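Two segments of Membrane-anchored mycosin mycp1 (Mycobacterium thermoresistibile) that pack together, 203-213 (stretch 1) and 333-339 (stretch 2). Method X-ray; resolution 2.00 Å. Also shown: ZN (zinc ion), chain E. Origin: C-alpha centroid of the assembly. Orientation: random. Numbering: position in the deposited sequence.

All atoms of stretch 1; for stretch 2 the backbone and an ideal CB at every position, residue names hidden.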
# COMPACT_ATOMS: atom_id res chain seq x y z
N ALA A 203 -1.04 16.08 0.04
CA ALA A 203 0.11 15.33 0.54
C ALA A 203 1.34 15.52 -0.34
O ALA A 203 2.45 15.76 0.16
CB ALA A 203 -0.21 13.85 0.69
N VAL A 204 1.13 15.44 -1.64
CA VAL A 204 2.25 15.43 -2.60
C VAL A 204 2.75 16.83 -2.93
O VAL A 204 3.96 17.05 -2.98
CB VAL A 204 1.83 14.71 -3.89
CG1 VAL A 204 2.69 15.11 -5.05
CG2 VAL A 204 1.86 13.20 -3.67
N HIS A 205 1.83 17.78 -3.14
CA HIS A 205 2.22 19.12 -3.59
C HIS A 205 2.33 20.14 -2.46
O HIS A 205 3.06 21.11 -2.61
CB HIS A 205 1.30 19.62 -4.70
CG HIS A 205 1.49 18.90 -5.99
ND1 HIS A 205 0.44 18.40 -6.74
CD2 HIS A 205 2.62 18.52 -6.63
CE1 HIS A 205 0.92 17.77 -7.79
NE2 HIS A 205 2.24 17.83 -7.74
N VAL A 206 1.65 19.93 -1.34
CA VAL A 206 1.67 20.92 -0.25
C VAL A 206 2.58 20.50 0.92
O VAL A 206 3.21 21.35 1.55
CB VAL A 206 0.25 21.21 0.24
CG1 VAL A 206 0.26 22.24 1.36
CG2 VAL A 206 -0.60 21.69 -0.93
N LYS A 207 2.63 19.20 1.22
CA LYS A 207 3.42 18.71 2.35
C LYS A 207 4.65 17.87 1.95
O LYS A 207 5.30 17.30 2.81
CB LYS A 207 2.51 17.94 3.32
CG LYS A 207 1.28 18.71 3.78
CD LYS A 207 1.61 19.90 4.69
CE LYS A 207 0.33 20.54 5.22
NZ LYS A 207 0.48 21.84 5.93
N ASN A 208 5.00 17.82 0.67
CA ASN A 208 6.28 17.21 0.26
C ASN A 208 6.39 15.70 0.55
O ASN A 208 7.47 15.21 0.92
CB ASN A 208 7.46 17.97 0.93
CG ASN A 208 8.83 17.44 0.50
OD1 ASN A 208 9.09 17.26 -0.69
ND2 ASN A 208 9.73 17.19 1.49
N ALA A 209 5.29 14.97 0.39
CA ALA A 209 5.28 13.54 0.67
C ALA A 209 5.14 12.71 -0.58
O ALA A 209 4.42 13.06 -1.52
CB ALA A 209 4.17 13.19 1.65
N VAL A 210 5.85 11.60 -0.58
CA VAL A 210 5.75 10.63 -1.65
C VAL A 210 4.60 9.74 -1.26
O VAL A 210 4.58 9.28 -0.12
CB VAL A 210 7.01 9.76 -1.73
CG1 VAL A 210 6.74 8.49 -2.55
CG2 VAL A 210 8.16 10.57 -2.30
N VAL A 211 3.64 9.51 -2.16
CA VAL A 211 2.52 8.62 -1.87
C VAL A 211 2.59 7.36 -2.71
O VAL A 211 2.64 7.45 -3.91
CB VAL A 211 1.15 9.30 -2.08
CG1 VAL A 211 0.04 8.35 -1.66
CG2 VAL A 211 1.06 10.58 -1.26
N ILE A 212 2.57 6.20 -2.07
CA ILE A 212 2.63 4.91 -2.74
C ILE A 212 1.31 4.18 -2.47
O ILE A 212 0.83 4.15 -1.34
CB ILE A 212 3.78 4.05 -2.21
CG1 ILE A 212 5.13 4.78 -2.27
CG2 ILE A 212 3.86 2.74 -2.96
CD1 ILE A 212 5.60 5.25 -3.64
N ALA A 213 0.71 3.60 -3.51
CA ALA A 213 -0.55 2.88 -3.36
C ALA A 213 -0.47 1.44 -3.87
O ALA A 213 0.17 1.16 -4.89
CB ALA A 213 -1.68 3.61 -4.08
N UNK A 333 12.46 15.96 -5.04
CA UNK A 333 11.01 16.16 -4.85
C UNK A 333 10.31 14.80 -4.91
O UNK A 333 10.90 13.81 -5.34
CB UNK A 333 10.44 17.11 -5.91
N UNK A 334 9.06 14.73 -4.47
CA UNK A 334 8.36 13.45 -4.60
C UNK A 334 8.25 12.98 -6.07
O UNK A 334 8.37 11.78 -6.33
CB UNK A 334 6.96 13.57 -3.99
N UNK A 335 8.04 13.89 -7.01
CA UNK A 335 8.00 13.50 -8.43
C UNK A 335 9.31 12.84 -8.85
O UNK A 335 9.31 11.84 -9.56
CB UNK A 335 7.72 14.72 -9.31
N UNK A 336 10.43 13.41 -8.43
CA UNK A 336 11.73 12.89 -8.80
C UNK A 336 12.00 11.55 -8.11
O UNK A 336 12.65 10.68 -8.68
CB UNK A 336 12.82 13.90 -8.45
N UNK A 337 11.50 11.37 -6.88
CA UNK A 337 11.69 10.08 -6.20
C UNK A 337 11.03 8.97 -6.99
O UNK A 337 11.65 7.98 -7.36
CB UNK A 337 11.13 10.12 -4.78
N UNK A 338 9.76 9.17 -7.27
CA UNK A 338 8.95 8.23 -8.03
C UNK A 338 9.54 7.96 -9.39
O UNK A 338 9.57 6.82 -9.83
CB UNK A 338 7.52 8.75 -8.18
N UNK A 339 9.96 9.02 -10.08
CA UNK A 339 10.47 8.86 -11.44
C UNK A 339 11.76 8.05 -11.44
O UNK A 339 12.02 7.26 -12.36
CB UNK A 339 10.70 10.23 -12.09
ZN ZN E . 3.51 16.88 -9.13

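Stretch 2 begins with one extended residue and then turns into a helix, whose axis approaches the strand 210-213 to 8.5 Å at an angle of 43°. No hydrogen bond crosses between the two stretches, so the rules to be read here are mainly those of shape.

Position 333 has phi/psi of -74/166, an extended conformation immediately before the helix, and its CA-to-CB bond points sideways. The ideal CB lies 5.4 Å from N208 OD1, too far for stretch 1 to dictate much. The helix itself asks for more: its first amides lack acceptors, so Ser, Thr, Asp or Asn would suit as an N-cap. The residue is T333, with chi1 in the p well. Its OG1 accepts from N of the residue at 336 at 3.3 Å, a capping bond.

Position 334 is the one most directly aimed at stretch 1. Its CA-to-CB bond points toward stretch 1, with the ideal CB 3.6 Å from both A209 O and V210 CG2 and 4.7 Å from V204 CG1. The surroundings are mixed, with the oxygens of V204, N208 and A209 beside the methyls of V204 and V210, which favours a compact side chain that needs no hydrogen bond, such as Ala, Val or Pro. Phi of -60 in the first turn of a helix, where the amide need not serve an i-4 carbonyl, makes proline especially fitting. P334 is deposited, and more of its surface is covered by stretch 1 than that of any other residue of stretch 2. Its ring fits among V204, N208 and V210: CG lies 4.0 Å from V204 O, CD 3.4 Å from N208 OD1, and CB 3.8 Å from V210 CG2. The price is A209 O, which sits 3.6 Å from P334 CB and has no polar partner in the model.

Position 335 points sideways, with nothing of stretch 1 within 5.5 Å of its ideal CB. Many helix-compatible residues would serve; A335 is a minimal choice.

Position 336 is out of reach of stretch 1, leaving room for a polar side chain that can fold back to the start of the helix. Glu or Gln would suit. Q336 does this: its OE1 accepts from T333 N at 2.9 Å, so side chain and backbone bond reciprocally across the cap.

Position 337 points toward stretch 1 again, its ideal CB 3.9 Å from V210 CG2. A modest apolar group, Val, Ala or Ile, is the natural reading. V337 has chi1 in the t well and rests its CB 3.9 Å from V210 CG2, the same methyl that meets P334.

Position 338 points sideways and its ideal CB is still 5.7 Å from V210 CG1, yet that methyl and I212 CD1 offer an apolar surface farther out. A long aliphatic chain, Ile, Leu or Met, could span the gap. I338 does so, with chi1 at -92°, between wells; its CD1 comes 4.2 Å from I212 CD1 and a tight 3.2 Å from V210 CG1.

Position 339 is out of reach, so stretch 1 sets no requirement. Many residues that suit a helix would do; N339 is the deposited one and makes no contact with stretch 1.

Stretch 2, residues 333-339: TPAQVIN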
# COMPACT_ATOMS: atom_id res chain seq x y z
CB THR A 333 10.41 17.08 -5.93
OG1 THR A 333 10.53 16.44 -7.21
CG2 THR A 333 11.12 18.41 -5.98
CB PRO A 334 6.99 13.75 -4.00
CG PRO A 334 7.26 14.85 -3.04
CD PRO A 334 8.32 15.69 -3.63
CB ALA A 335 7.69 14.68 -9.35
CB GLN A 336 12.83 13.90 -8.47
CG GLN A 336 12.82 15.15 -9.34
CD GLN A 336 13.74 16.23 -8.80
OE1 GLN A 336 13.77 16.52 -7.59
NE2 GLN A 336 14.51 16.82 -9.68
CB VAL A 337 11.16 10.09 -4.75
CG1 VAL A 337 11.26 8.70 -4.13
CG2 VAL A 337 11.94 11.09 -3.89
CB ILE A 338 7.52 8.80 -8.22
CG1 ILE A 338 6.61 8.33 -7.11
CG2 ILE A 338 6.86 8.34 -9.52
CD1 ILE A 338 7.17 8.47 -5.74
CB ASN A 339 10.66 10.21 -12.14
CG ASN A 339 9.34 10.86 -12.57
OD1 ASN A 339 8.31 10.19 -12.72
ND2 ASN A 339 9.38 12.15 -12.76
O HOH W 1 5.50 17.89 -9.18
O HOH W 2 2.07 16.69 -10.87
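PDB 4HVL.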